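Formate dehydrogenase subunit beta (Desulfovibrio gigas, PDB 1H0H) serves as the electron-transfer subunit of a periplasmic formate dehydrogenase, carrying three [4Fe-4S] clusters for the reversible two-electron oxidation of formate to carbon dioxide. Local coordinates at residues D7-T12 / S174-E179; A91-D96 / C100-P105; L148-V153 / M161-L166; F199-A202 / L207-E210. All blocks are in the same frame, centred on the assembly; numbering follows the deposited sequence.

Contact 1 (D7-T12 / S174-E179). With SF4 (iron/sulfur cluster), chain L.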
loop_
_atom_site.group_PDB
_atom_site.type_symbol
_atom_site.label_atom_id
_atom_site.label_comp_id
_atom_site.label_asym_id
_atom_site.label_seq_id
_atom_site.Cartn_x
_atom_site.Cartn_y
_atom_site.Cartn_z
ATOM N N ASP B 7 24.474 8.895 11.284
ATOM C CA ASP B 7 23.668 9.289 12.421
ATOM C C ASP B 7 22.696 8.159 12.716
ATOM O O ASP B 7 21.642 8.095 12.090
ATOM C CB ASP B 7 22.925 10.585 12.092
ATOM C CG ASP B 7 22.113 11.108 13.239
ATOM O OD1 ASP B 7 22.018 10.429 14.282
ATOM O OD2 ASP B 7 21.515 12.201 13.180
ATOM N N THR B 8 23.051 7.256 13.641
ATOM C CA THR B 8 22.172 6.121 13.963
ATOM C C THR B 8 20.821 6.561 14.509
ATOM O O THR B 8 19.839 5.805 14.442
ATOM C CB THR B 8 22.823 5.129 14.959
ATOM O OG1 THR B 8 22.993 5.769 16.232
ATOM C CG2 THR B 8 24.233 4.729 14.514
ATOM N N THR B 9 20.722 7.789 15.000
ATOM C CA THR B 9 19.434 8.206 15.534
ATOM C C THR B 9 18.403 8.401 14.415
ATOM O O THR B 9 17.225 8.542 14.692
ATOM C CB THR B 9 19.509 9.487 16.395
ATOM O OG1 THR B 9 19.750 10.649 15.565
ATOM C CG2 THR B 9 20.667 9.431 17.375
ATOM N N ARG B 10 18.857 8.445 13.166
ATOM C CA ARG B 10 17.923 8.590 12.051
ATOM C C ARG B 10 17.692 7.297 11.261
ATOM O O ARG B 10 16.879 7.289 10.338
ATOM C CB ARG B 10 18.383 9.687 11.082
ATOM C CG ARG B 10 18.556 11.053 11.710
ATOM C CD ARG B 10 18.952 12.111 10.714
ATOM N NE ARG B 10 17.885 12.406 9.765
ATOM C CZ ARG B 10 17.024 13.398 9.948
ATOM N NH1 ARG B 10 17.135 14.134 11.047
ATOM N NH2 ARG B 10 16.058 13.659 9.050
ATOM N N CYS B 11 18.377 6.218 11.610
ATOM C CA CYS B 11 18.261 4.955 10.858
ATOM C C CYS B 11 16.988 4.192 11.214
ATOM O O CYS B 11 16.674 3.991 12.380
ATOM C CB CYS B 11 19.508 4.086 11.131
ATOM S SG CYS B 11 19.515 2.420 10.420
ATOM N N THR B 12 16.255 3.749 10.211
ATOM C CA THR B 12 15.048 2.985 10.463
ATOM C C THR B 12 15.281 1.501 10.219
ATOM O O THR B 12 14.341 0.715 10.264
ATOM C CB THR B 12 13.917 3.475 9.567
ATOM O OG1 THR B 12 14.398 3.527 8.220
ATOM C CG2 THR B 12 13.527 4.905 9.920
ATOM N N SER B 174 29.892 16.605 14.862
ATOM C CA SER B 174 29.958 17.413 16.080
ATOM C C SER B 174 28.716 18.245 16.330
ATOM O O SER B 174 28.234 18.339 17.452
ATOM C CB SER B 174 31.151 18.355 16.022
ATOM O OG SER B 174 32.314 17.668 16.440
ATOM N N ALA B 175 28.234 18.890 15.286
ATOM C CA ALA B 175 27.025 19.677 15.388
ATOM C C ALA B 175 25.826 18.796 15.759
ATOM O O ALA B 175 24.991 19.187 16.578
ATOM C CB ALA B 175 26.762 20.423 14.067
ATOM N N ARG B 176 25.743 17.605 15.178
ATOM C CA ARG B 176 24.585 16.757 15.438
ATOM C C ARG B 176 24.628 16.235 16.864
ATOM O O ARG B 176 23.593 16.167 17.538
ATOM C CB ARG B 176 24.503 15.591 14.464
ATOM C CG ARG B 176 23.348 14.631 14.799
ATOM C CD ARG B 176 21.968 15.262 14.730
ATOM N NE ARG B 176 20.949 14.223 14.913
ATOM C CZ ARG B 176 19.689 14.441 15.262
ATOM N NH1 ARG B 176 19.239 15.682 15.478
ATOM N NH2 ARG B 176 18.864 13.402 15.398
ATOM N N LEU B 177 25.830 15.875 17.321
ATOM C CA LEU B 177 26.009 15.468 18.708
ATOM C C LEU B 177 25.566 16.586 19.650
ATOM O O LEU B 177 24.924 16.329 20.665
ATOM C CB LEU B 177 27.471 15.140 19.015
ATOM C CG LEU B 177 27.709 14.861 20.501
ATOM C CD1 LEU B 177 26.826 13.707 20.964
ATOM C CD2 LEU B 177 29.171 14.567 20.792
ATOM N N ALA B 178 25.935 17.825 19.333
ATOM C CA ALA B 178 25.566 18.943 20.185
ATOM C C ALA B 178 24.054 19.088 20.302
ATOM O O ALA B 178 23.539 19.440 21.365
ATOM C CB ALA B 178 26.194 20.252 19.675
ATOM N N GLU B 179 23.357 18.818 19.206
ATOM C CA GLU B 179 21.902 18.957 19.120
ATOM C C GLU B 179 21.121 17.961 19.981
ATOM O O GLU B 179 19.960 18.206 20.322
ATOM C CB GLU B 179 21.478 18.806 17.661
ATOM C CG GLU B 179 20.013 19.072 17.390
ATOM C CD GLU B 179 19.638 18.745 15.961
ATOM O OE1 GLU B 179 20.433 18.052 15.280
ATOM O OE2 GLU B 179 18.551 19.178 15.517
HETATM FE FE1 SF4 L . 19.809 4.506 6.023
HETATM FE FE2 SF4 L . 20.840 1.932 6.019
HETATM FE FE3 SF4 L . 19.533 2.882 8.255
HETATM FE FE4 SF4 L . 18.088 2.370 5.871
HETATM S S1 SF4 L . 19.161 0.860 7.162
HETATM S S2 SF4 L . 17.905 4.214 7.308
HETATM S S3 SF4 L . 19.733 2.912 4.333
HETATM S S4 SF4 L . 21.546 3.687 7.304
#
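Thr9 OG1 is gripped from two directions: NH2 of Arg176 donates to it at 2.9 Å, and it donates to Asp7 OD1, 2.6 Å away. The same carboxylate reaches the arginine with its other oxygen, since Arg176 NE lies 2.7 Å from Asp7 OD2 in a salt bridge. That bond is bent, 133° at the hydrogen: OD2 is met on its syn side but sits tilted out of the guanidinium plane, and the two planes stand 58° apart. The NH2 bond to Thr9 is straighter and runs in the guanidinium plane. A bend at chi2 of Arg176 (62°) in an otherwise extended chain turns the guanidinium edge toward both residues. NH1 is engaged by its own helix, donating to Glu179 OE1 at 2.7 Å, so that each of the three guanidinium nitrogens has an oxygen partner and rotation of the group is restricted. Asp7 OD1 also accepts from Thr9 N at 3.0 Å, which makes an Asx turn at the start of the 3-10 segment 8-10. Both Thr9 donors approach OD1 from one face of the carboxylate. Just beyond this turn, Cys11 SG binds the iron FE3 of the iron-sulfur cluster at 2.2 Å. The contact therefore ties the end of helix 166-180 to the ferredoxin-type loop that begins cluster ligation. Leu200 of strand 197-201 packs against Asp7 and Arg176, while Arg10, in the loop between strand 2-7 and helix 16-25, bonds to Thr158 O and forms a salt bridge with an acidic side chain of the other protein chain.

Contact 2 (A91-D96 / C100-P105). With SF4 (iron/sulfur cluster), chain N.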
loop_
_atom_site.group_PDB
_atom_site.type_symbol
_atom_site.label_atom_id
_atom_site.label_comp_id
_atom_site.label_asym_id
_atom_site.label_seq_id
_atom_site.Cartn_x
_atom_site.Cartn_y
_atom_site.Cartn_z
ATOM N N ALA B 91 49.237 -5.364 -0.796
ATOM C CA ALA B 91 48.045 -6.133 -0.439
ATOM C C ALA B 91 46.842 -5.244 -0.123
ATOM O O ALA B 91 45.746 -5.484 -0.600
ATOM C CB ALA B 91 48.341 -7.034 0.753
ATOM N N ILE B 92 47.059 -4.245 0.731
ATOM C CA ILE B 92 46.025 -3.294 1.106
ATOM C C ILE B 92 46.501 -1.921 0.659
ATOM O O ILE B 92 47.557 -1.483 1.081
ATOM C CB ILE B 92 45.803 -3.317 2.639
ATOM C CG1 ILE B 92 45.277 -4.692 3.077
ATOM C CG2 ILE B 92 44.886 -2.183 3.060
ATOM C CD1 ILE B 92 45.339 -4.935 4.547
ATOM N N ILE B 93 45.764 -1.298 -0.265
ATOM C CA ILE B 93 46.084 0.044 -0.750
ATOM C C ILE B 93 45.471 1.109 0.164
ATOM O O ILE B 93 44.314 0.977 0.609
ATOM C CB ILE B 93 45.569 0.235 -2.190
ATOM C CG1 ILE B 93 46.335 -0.685 -3.134
ATOM C CG2 ILE B 93 45.716 1.712 -2.649
ATOM C CD1 ILE B 93 45.759 -0.722 -4.574
ATOM N N HIS B 94 46.254 2.147 0.461
ATOM C CA HIS B 94 45.750 3.311 1.194
ATOM C C HIS B 94 45.719 4.476 0.192
ATOM O O HIS B 94 46.759 5.034 -0.168
ATOM C CB HIS B 94 46.646 3.624 2.386
ATOM C CG HIS B 94 46.004 4.494 3.424
ATOM N ND1 HIS B 94 46.716 5.043 4.465
ATOM C CD2 HIS B 94 44.717 4.881 3.605
ATOM C CE1 HIS B 94 45.902 5.751 5.232
ATOM N NE2 HIS B 94 44.683 5.666 4.733
ATOM N N ASP B 95 44.519 4.831 -0.259
ATOM C CA ASP B 95 44.380 5.799 -1.328
ATOM C C ASP B 95 44.459 7.225 -0.839
ATOM O O ASP B 95 43.596 7.682 -0.097
ATOM C CB ASP B 95 43.065 5.573 -2.069
ATOM C CG ASP B 95 42.902 6.513 -3.221
ATOM O OD1 ASP B 95 43.759 6.427 -4.128
ATOM O OD2 ASP B 95 41.974 7.372 -3.303
ATOM N N ASP B 96 45.488 7.939 -1.278
ATOM C CA ASP B 96 45.707 9.289 -0.809
ATOM C C ASP B 96 44.562 10.283 -1.104
ATOM O O ASP B 96 44.213 11.101 -0.258
ATOM C CB ASP B 96 47.050 9.851 -1.279
ATOM C CG ASP B 96 47.349 11.193 -0.662
ATOM O OD1 ASP B 96 47.785 11.251 0.501
ATOM O OD2 ASP B 96 47.154 12.267 -1.241
ATOM N N CYS B 100 40.557 6.143 1.172
ATOM C CA CYS B 100 40.050 4.782 1.149
ATOM C C CYS B 100 41.121 3.761 1.506
ATOM O O CYS B 100 42.249 3.846 1.038
ATOM C CB CYS B 100 39.453 4.401 -0.215
ATOM S SG CYS B 100 39.012 2.627 -0.343
ATOM N N VAL B 101 40.731 2.784 2.319
ATOM C CA VAL B 101 41.591 1.671 2.688
ATOM C C VAL B 101 41.057 0.529 1.857
ATOM O O VAL B 101 39.956 0.047 2.079
ATOM C CB VAL B 101 41.509 1.375 4.197
ATOM C CG1 VAL B 101 42.285 0.119 4.550
ATOM C CG2 VAL B 101 42.036 2.594 4.999
ATOM N N LEU B 102 41.832 0.119 0.873
ATOM C CA LEU B 102 41.349 -0.812 -0.110
ATOM C C LEU B 102 41.989 -2.189 -0.023
ATOM O O LEU B 102 43.174 -2.347 -0.319
ATOM C CB LEU B 102 41.559 -0.199 -1.494
ATOM C CG LEU B 102 41.176 -1.024 -2.726
ATOM C CD1 LEU B 102 39.685 -1.381 -2.716
ATOM C CD2 LEU B 102 41.512 -0.231 -3.963
ATOM N N PHE B 103 41.220 -3.185 0.411
ATOM C CA PHE B 103 41.741 -4.544 0.379
ATOM C C PHE B 103 41.683 -4.978 -1.073
ATOM O O PHE B 103 40.642 -4.859 -1.724
ATOM C CB PHE B 103 40.888 -5.522 1.187
ATOM C CG PHE B 103 41.256 -5.626 2.639
ATOM C CD1 PHE B 103 41.570 -4.511 3.380
ATOM C CD2 PHE B 103 41.224 -6.859 3.271
ATOM C CE1 PHE B 103 41.849 -4.623 4.711
ATOM C CE2 PHE B 103 41.503 -6.980 4.612
ATOM C CZ PHE B 103 41.816 -5.874 5.342
ATOM N N THR B 104 42.785 -5.493 -1.573
ATOM C CA THR B 104 42.825 -5.983 -2.936
ATOM C C THR B 104 42.897 -7.509 -2.930
ATOM O O THR B 104 43.147 -8.124 -1.903
ATOM C CB THR B 104 44.063 -5.405 -3.678
ATOM O OG1 THR B 104 45.276 -6.016 -3.180
ATOM C CG2 THR B 104 44.273 -3.955 -3.360
ATOM N N PRO B 105 42.684 -8.131 -4.077
ATOM C CA PRO B 105 42.865 -9.584 -4.188
ATOM C C PRO B 105 44.288 -10.014 -3.831
ATOM O O PRO B 105 44.480 -11.193 -3.511
ATOM C CB PRO B 105 42.606 -9.855 -5.666
ATOM C CG PRO B 105 41.650 -8.750 -6.053
ATOM C CD PRO B 105 42.220 -7.526 -5.342
HETATM FE FE1 SF4 N . 39.541 -2.354 10.429
HETATM FE FE2 SF4 N . 38.629 -0.968 8.225
HETATM FE FE3 SF4 N . 40.235 0.311 10.224
HETATM FE FE4 SF4 N . 41.354 -1.598 8.567
HETATM S S1 SF4 N . 40.540 0.533 7.925
HETATM S S2 SF4 N . 41.644 -1.502 10.735
HETATM S S3 SF4 N . 39.526 -3.067 8.271
HETATM S S4 SF4 N . 38.033 -0.560 10.447
#
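Ile92 and Phe103 lie side by side and point the same way from a non-hydrogen-bonded pair of the antiparallel hairpin 92-94/101-103. Ile92 CD1 sits over one face of the Phe103 ring, 3.9 Å from its centroid and 28° off the normal, a CH-pi contact. The CG1 branch reaches this position because it stands opposite the carbonyl carbon of Ile92 (chi1 -64°), while CG2 is directed to Val101 CG1 at 3.8 Å. On the same face of the sheet His94 presents CD2 to Val101 CG2, the ring lying oblique to that methyl, with Cys100 O near its edge. Both Val101 methyls have a neighbour on strand 92-94, and CG1 also approaches S1 of the iron-sulfur cluster at 3.8 Å. Ile93 and Leu102 occupy the other face, where the Ile93 side chain crosses that of Thr104 at about a right angle, CD1 meeting Thr104 CG2. Between the two faces run the backbone bonds, among them a nearly straight one from Leu102 N to Ile93 O at 2.6 Å. At the open end of the hairpin Ala91 O accepts twice: Thr104 N comes in nearly along the carbonyl axis at 3.1 Å, and Thr104 OG1, at 2.7 Å, lies above the carbonyl plane. The polar bonds come from the backbone and Thr104, whereas Ile92, Val101 and Phe103 meet through apolar groups; of this face Val101 approaches the cluster, consistent with shielding that side from water.

Contact 3 (L148-V153 / M161-L166). With SF4 (iron/sulfur cluster), chain M.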
loop_
_atom_site.group_PDB
_atom_site.type_symbol
_atom_site.label_atom_id
_atom_site.label_comp_id
_atom_site.label_asym_id
_atom_site.label_seq_id
_atom_site.Cartn_x
_atom_site.Cartn_y
_atom_site.Cartn_z
ATOM N N LEU B 148 29.955 10.160 -8.289
ATOM C CA LEU B 148 28.807 9.636 -7.564
ATOM C C LEU B 148 29.141 9.503 -6.084
ATOM O O LEU B 148 30.291 9.567 -5.702
ATOM C CB LEU B 148 28.413 8.265 -8.114
ATOM C CG LEU B 148 27.970 8.229 -9.572
ATOM C CD1 LEU B 148 27.917 6.783 -10.075
ATOM C CD2 LEU B 148 26.592 8.887 -9.696
ATOM N N ARG B 149 28.126 9.319 -5.258
ATOM C CA ARG B 149 28.326 9.056 -3.832
ATOM C C ARG B 149 28.302 7.543 -3.595
ATOM O O ARG B 149 27.910 6.792 -4.475
ATOM C CB ARG B 149 27.216 9.711 -3.024
ATOM C CG ARG B 149 27.217 11.231 -3.066
ATOM C CD ARG B 149 25.892 11.834 -2.653
ATOM N NE ARG B 149 24.842 11.514 -3.622
ATOM C CZ ARG B 149 23.578 11.252 -3.310
ATOM N NH1 ARG B 149 23.179 11.284 -2.044
ATOM N NH2 ARG B 149 22.702 10.967 -4.270
ATOM N N PRO B 150 28.733 7.070 -2.438
ATOM C CA PRO B 150 28.633 5.638 -2.146
ATOM C C PRO B 150 27.218 5.092 -2.271
ATOM O O PRO B 150 26.260 5.825 -2.028
ATOM C CB PRO B 150 29.133 5.537 -0.709
ATOM C CG PRO B 150 30.154 6.664 -0.640
ATOM C CD PRO B 150 29.484 7.801 -1.398
ATOM N N ALA B 151 27.111 3.827 -2.664
ATOM C CA ALA B 151 25.814 3.178 -2.844
ATOM C C ALA B 151 24.948 3.194 -1.591
ATOM O O ALA B 151 23.729 3.381 -1.677
ATOM C CB ALA B 151 25.990 1.809 -3.315
ATOM N N CYS B 152 25.563 2.971 -0.433
ATOM C CA CYS B 152 24.795 2.978 0.790
ATOM C C CYS B 152 24.258 4.363 1.112
ATOM O O CYS B 152 23.135 4.501 1.578
ATOM C CB CYS B 152 25.599 2.415 1.973
ATOM S SG CYS B 152 27.163 3.282 2.201
ATOM N N VAL B 153 25.062 5.381 0.884
ATOM C CA VAL B 153 24.673 6.758 1.151
ATOM C C VAL B 153 23.557 7.190 0.236
ATOM O O VAL B 153 22.559 7.748 0.675
ATOM C CB VAL B 153 25.890 7.690 0.975
ATOM C CG1 VAL B 153 25.454 9.151 1.005
ATOM C CG2 VAL B 153 26.948 7.375 2.046
ATOM N N MET B 161 22.837 8.191 6.627
ATOM C CA MET B 161 24.143 8.084 5.962
ATOM C C MET B 161 24.454 9.394 5.286
ATOM O O MET B 161 23.606 9.951 4.594
ATOM C CB MET B 161 24.160 6.975 4.897
ATOM C CG MET B 161 24.019 5.553 5.409
ATOM S SD MET B 161 25.380 5.059 6.496
ATOM C CE MET B 161 26.847 5.224 5.359
ATOM N N ASN B 162 25.676 9.885 5.483
ATOM C CA ASN B 162 26.141 11.103 4.831
ATOM C C ASN B 162 27.571 10.894 4.402
ATOM O O ASN B 162 28.315 10.210 5.080
ATOM C CB ASN B 162 26.081 12.276 5.797
ATOM C CG ASN B 162 24.698 12.482 6.356
ATOM O OD1 ASN B 162 23.931 13.261 5.807
ATOM N ND2 ASN B 162 24.365 11.783 7.450
ATOM N N PHE B 163 27.967 11.530 3.309
ATOM C CA PHE B 163 29.310 11.394 2.762
ATOM C C PHE B 163 29.814 12.721 2.232
ATOM O O PHE B 163 29.041 13.535 1.692
ATOM C CB PHE B 163 29.309 10.368 1.623
ATOM C CG PHE B 163 30.608 10.284 0.863
ATOM C CD1 PHE B 163 31.616 9.429 1.275
ATOM C CD2 PHE B 163 30.815 11.039 -0.283
ATOM C CE1 PHE B 163 32.810 9.337 0.573
ATOM C CE2 PHE B 163 32.004 10.948 -0.982
ATOM C CZ PHE B 163 32.996 10.092 -0.560
ATOM N N GLY B 164 31.112 12.963 2.383
ATOM C CA GLY B 164 31.712 14.159 1.813
ATOM C C GLY B 164 33.182 14.294 2.190
ATOM O O GLY B 164 33.851 13.327 2.501
ATOM N N ASP B 165 33.706 15.512 2.128
ATOM C CA ASP B 165 35.073 15.745 2.571
ATOM C C ASP B 165 35.096 15.493 4.066
ATOM O O ASP B 165 34.124 15.771 4.768
ATOM C CB ASP B 165 35.517 17.154 2.233
ATOM C CG ASP B 165 35.614 17.365 0.751
ATOM O OD1 ASP B 165 35.813 16.364 0.029
ATOM O OD2 ASP B 165 35.492 18.479 0.212
ATOM N N LEU B 166 36.198 14.941 4.540
ATOM C CA LEU B 166 36.336 14.594 5.946
ATOM C C LEU B 166 36.006 15.715 6.921
ATOM O O LEU B 166 35.247 15.516 7.867
ATOM C CB LEU B 166 37.751 14.078 6.237
ATOM C CG LEU B 166 37.927 13.548 7.660
ATOM C CD1 LEU B 166 36.933 12.397 7.933
ATOM C CD2 LEU B 166 39.364 13.085 7.890
HETATM FE FE1 SF4 M . 30.277 1.417 -0.666
HETATM FE FE2 SF4 M . 28.758 1.720 1.605
HETATM FE FE3 SF4 M . 31.336 0.718 1.762
HETATM FE FE4 SF4 M . 29.305 -0.788 0.670
HETATM S S1 SF4 M . 29.471 0.021 2.839
HETATM S S2 SF4 M . 31.431 -0.459 -0.130
HETATM S S3 SF4 M . 28.018 0.707 -0.328
HETATM S S4 SF4 M . 30.863 2.805 1.019
HETATM O O HOH W 1 21.855 9.839 2.319
#
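The cysteine-bearing turn at the start of helix 151-155 packs here against edge strand 161-163, within the ferredoxin-type dicluster region. Pro150, at the N-cap position of the helix, lays CD over one face of the Phe163 ring, 3.7 Å from the centroid and 17° off the normal, in a CH-pi contact. The proline and phenylalanine side chains cross at about a right angle; Pro150 CB approaches S4 of the cluster. Val153 CG2 fills the angle between Phe163 CB, 3.8 Å away, and Met161 CE. The methionine is bent at both chi2 and chi3 (-62° and -61°), which curls CE back to within 3.7 Å of Cys152 SG. That sulfur binds the iron FE2 at 2.3 Å, so the methyl lies against a cluster ligand. No direct hydrogen bond joins the segments; instead one water donates to Val153 O at 2.8 Å and to Met161 O at 2.9 Å. Met161 itself lines the pocket of a different cluster, the one bound by Cys156. A cysteine-bearing helix start next to a strand, in a region holding more than one [4Fe-4S] cluster, is consistent with the ferredoxin-type dicluster domain.

Contact 4 (F199-A202 / L207-E210)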
loop_
_atom_site.group_PDB
_atom_site.type_symbol
_atom_site.label_atom_id
_atom_site.label_comp_id
_atom_site.label_asym_id
_atom_site.label_seq_id
_atom_site.Cartn_x
_atom_site.Cartn_y
_atom_site.Cartn_z
ATOM N N PHE B 199 30.384 7.316 13.447
ATOM C CA PHE B 199 29.033 7.026 13.954
ATOM C C PHE B 199 28.664 7.850 15.190
ATOM O O PHE B 199 29.482 8.008 16.117
ATOM C CB PHE B 199 28.862 5.573 14.357
ATOM C CG PHE B 199 28.998 4.596 13.240
ATOM C CD1 PHE B 199 30.248 4.168 12.843
ATOM C CD2 PHE B 199 27.864 4.047 12.629
ATOM C CE1 PHE B 199 30.376 3.235 11.861
ATOM C CE2 PHE B 199 27.985 3.113 11.628
ATOM C CZ PHE B 199 29.248 2.717 11.230
ATOM N N LEU B 200 27.442 8.380 15.181
ATOM C CA LEU B 200 26.859 9.024 16.340
ATOM C C LEU B 200 25.920 8.015 16.959
ATOM O O LEU B 200 25.123 7.393 16.242
ATOM C CB LEU B 200 26.058 10.274 15.953
ATOM C CG LEU B 200 25.197 10.886 17.072
ATOM C CD1 LEU B 200 26.071 11.363 18.240
ATOM C CD2 LEU B 200 24.356 12.042 16.586
ATOM N N THR B 201 26.046 7.806 18.264
ATOM C CA THR B 201 25.121 6.954 19.003
ATOM C C THR B 201 24.486 7.785 20.080
ATOM O O THR B 201 25.078 8.768 20.535
ATOM C CB THR B 201 25.806 5.714 19.607
ATOM O OG1 THR B 201 26.993 6.083 20.339
ATOM C CG2 THR B 201 26.263 4.780 18.510
ATOM N N ALA B 202 23.277 7.406 20.487
ATOM C CA ALA B 202 22.556 8.158 21.494
ATOM C C ALA B 202 22.791 7.604 22.902
ATOM O O ALA B 202 22.387 8.205 23.872
ATOM C CB ALA B 202 21.059 8.187 21.168
ATOM N N LEU B 207 25.994 -0.800 23.405
ATOM C CA LEU B 207 24.595 -1.226 23.346
ATOM C C LEU B 207 24.193 -1.364 21.879
ATOM O O LEU B 207 23.223 -2.053 21.548
ATOM C CB LEU B 207 23.686 -0.220 24.045
ATOM C CG LEU B 207 23.896 -0.149 25.548
ATOM C CD1 LEU B 207 23.090 0.957 26.149
ATOM C CD2 LEU B 207 23.537 -1.483 26.157
ATOM N N TYR B 208 24.945 -0.726 20.997
ATOM C CA TYR B 208 24.691 -0.861 19.556
ATOM C C TYR B 208 25.477 -2.023 18.966
ATOM O O TYR B 208 24.958 -2.799 18.152
ATOM C CB TYR B 208 25.063 0.408 18.793
ATOM C CG TYR B 208 24.182 1.607 19.074
ATOM C CD1 TYR B 208 24.259 2.292 20.291
ATOM C CD2 TYR B 208 23.292 2.069 18.114
ATOM C CE1 TYR B 208 23.451 3.393 20.546
ATOM C CE2 TYR B 208 22.492 3.191 18.350
ATOM C CZ TYR B 208 22.568 3.845 19.563
ATOM O OH TYR B 208 21.753 4.948 19.796
ATOM N N HIS B 209 26.732 -2.144 19.370
ATOM C CA HIS B 209 27.590 -3.200 18.844
ATOM C C HIS B 209 28.825 -3.285 19.709
ATOM O O HIS B 209 29.362 -2.253 20.132
ATOM C CB HIS B 209 27.978 -2.896 17.393
ATOM C CG HIS B 209 28.875 -3.915 16.776
ATOM N ND1 HIS B 209 28.673 -5.268 16.929
ATOM C CD2 HIS B 209 29.983 -3.781 16.004
ATOM C CE1 HIS B 209 29.604 -5.926 16.261
ATOM N NE2 HIS B 209 30.419 -5.047 15.700
ATOM N N GLU B 210 29.244 -4.512 20.007
ATOM C CA GLU B 210 30.375 -4.725 20.926
ATOM C C GLU B 210 31.650 -4.069 20.442
ATOM O O GLU B 210 32.535 -3.740 21.233
ATOM C CB GLU B 210 30.612 -6.217 21.162
ATOM C CG GLU B 210 30.902 -7.045 19.910
ATOM C CD GLU B 210 31.036 -8.548 20.218
ATOM O OE1 GLU B 210 31.457 -8.919 21.345
ATOM O OE2 GLU B 210 30.704 -9.367 19.336
#
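Tyr208 meets Thr201 with its ring and Ala202 with its hydroxyl, from a segment that begins at Leu207, which packs on Leu66 of strand 62-70 and whose carbonyl takes a hydrogen bond from Gln57. At Tyr208 the side chain heads back toward the strand end, CG lying beside the backbone N and opposite the carbonyl carbon (chi1 -68°). Thr201 covers one ring face: its CG2 stands 3.6 Å from the centroid and only 10° off the normal, a CH-pi contact over the centre of the ring, while CB comes to 3.4 Å from Tyr208 CE1 near the rim. The two side chains run past each other in opposite directions, which brings the phenol oxygen beyond the threonine to the next residue. There Ala202 N donates to Tyr208 OH at 3.0 Å, with 164° at the hydrogen, and Ala202 CB lies 3.6 Å from the same oxygen. The tyrosine thus makes an apolar contact with its ring and a polar one with its hydroxyl, which serves as acceptor for a buried amide where strand 197-201 gives way to loop. Further along, His209 turns to Asp70. The tyrosine ring is placed between the end of strand 197-201 and strand 62-70, where Leu66 and Phe68 touch it, with Thr8 from the loop after strand 2-7 close by.

Overall arrangement
Contacts 1 and 4 adjoin, their centres 11 Å apart: Thr8 OG1 lies 2.7 Å from Leu200 O, probably a hydrogen bond, and 3.4 Å from Tyr208 CE2. Contact 3 reaches the same mixed sheet as contact 4 through its edge strand, with about 6 Å between their nearest atoms, and its strand 161-163 leads into the helix of contact 1. Contact 2 lies on the opposite side of the chain's centre, about 29 Å from contact 1 between centres. Each of contacts 1, 2 and 3 borders a different [4Fe-4S] cluster, and Met161 of contact 3 also touches the cluster of contact 1; contact 3 stands between the other two, while Tyr208 is about 11 Å from a cluster.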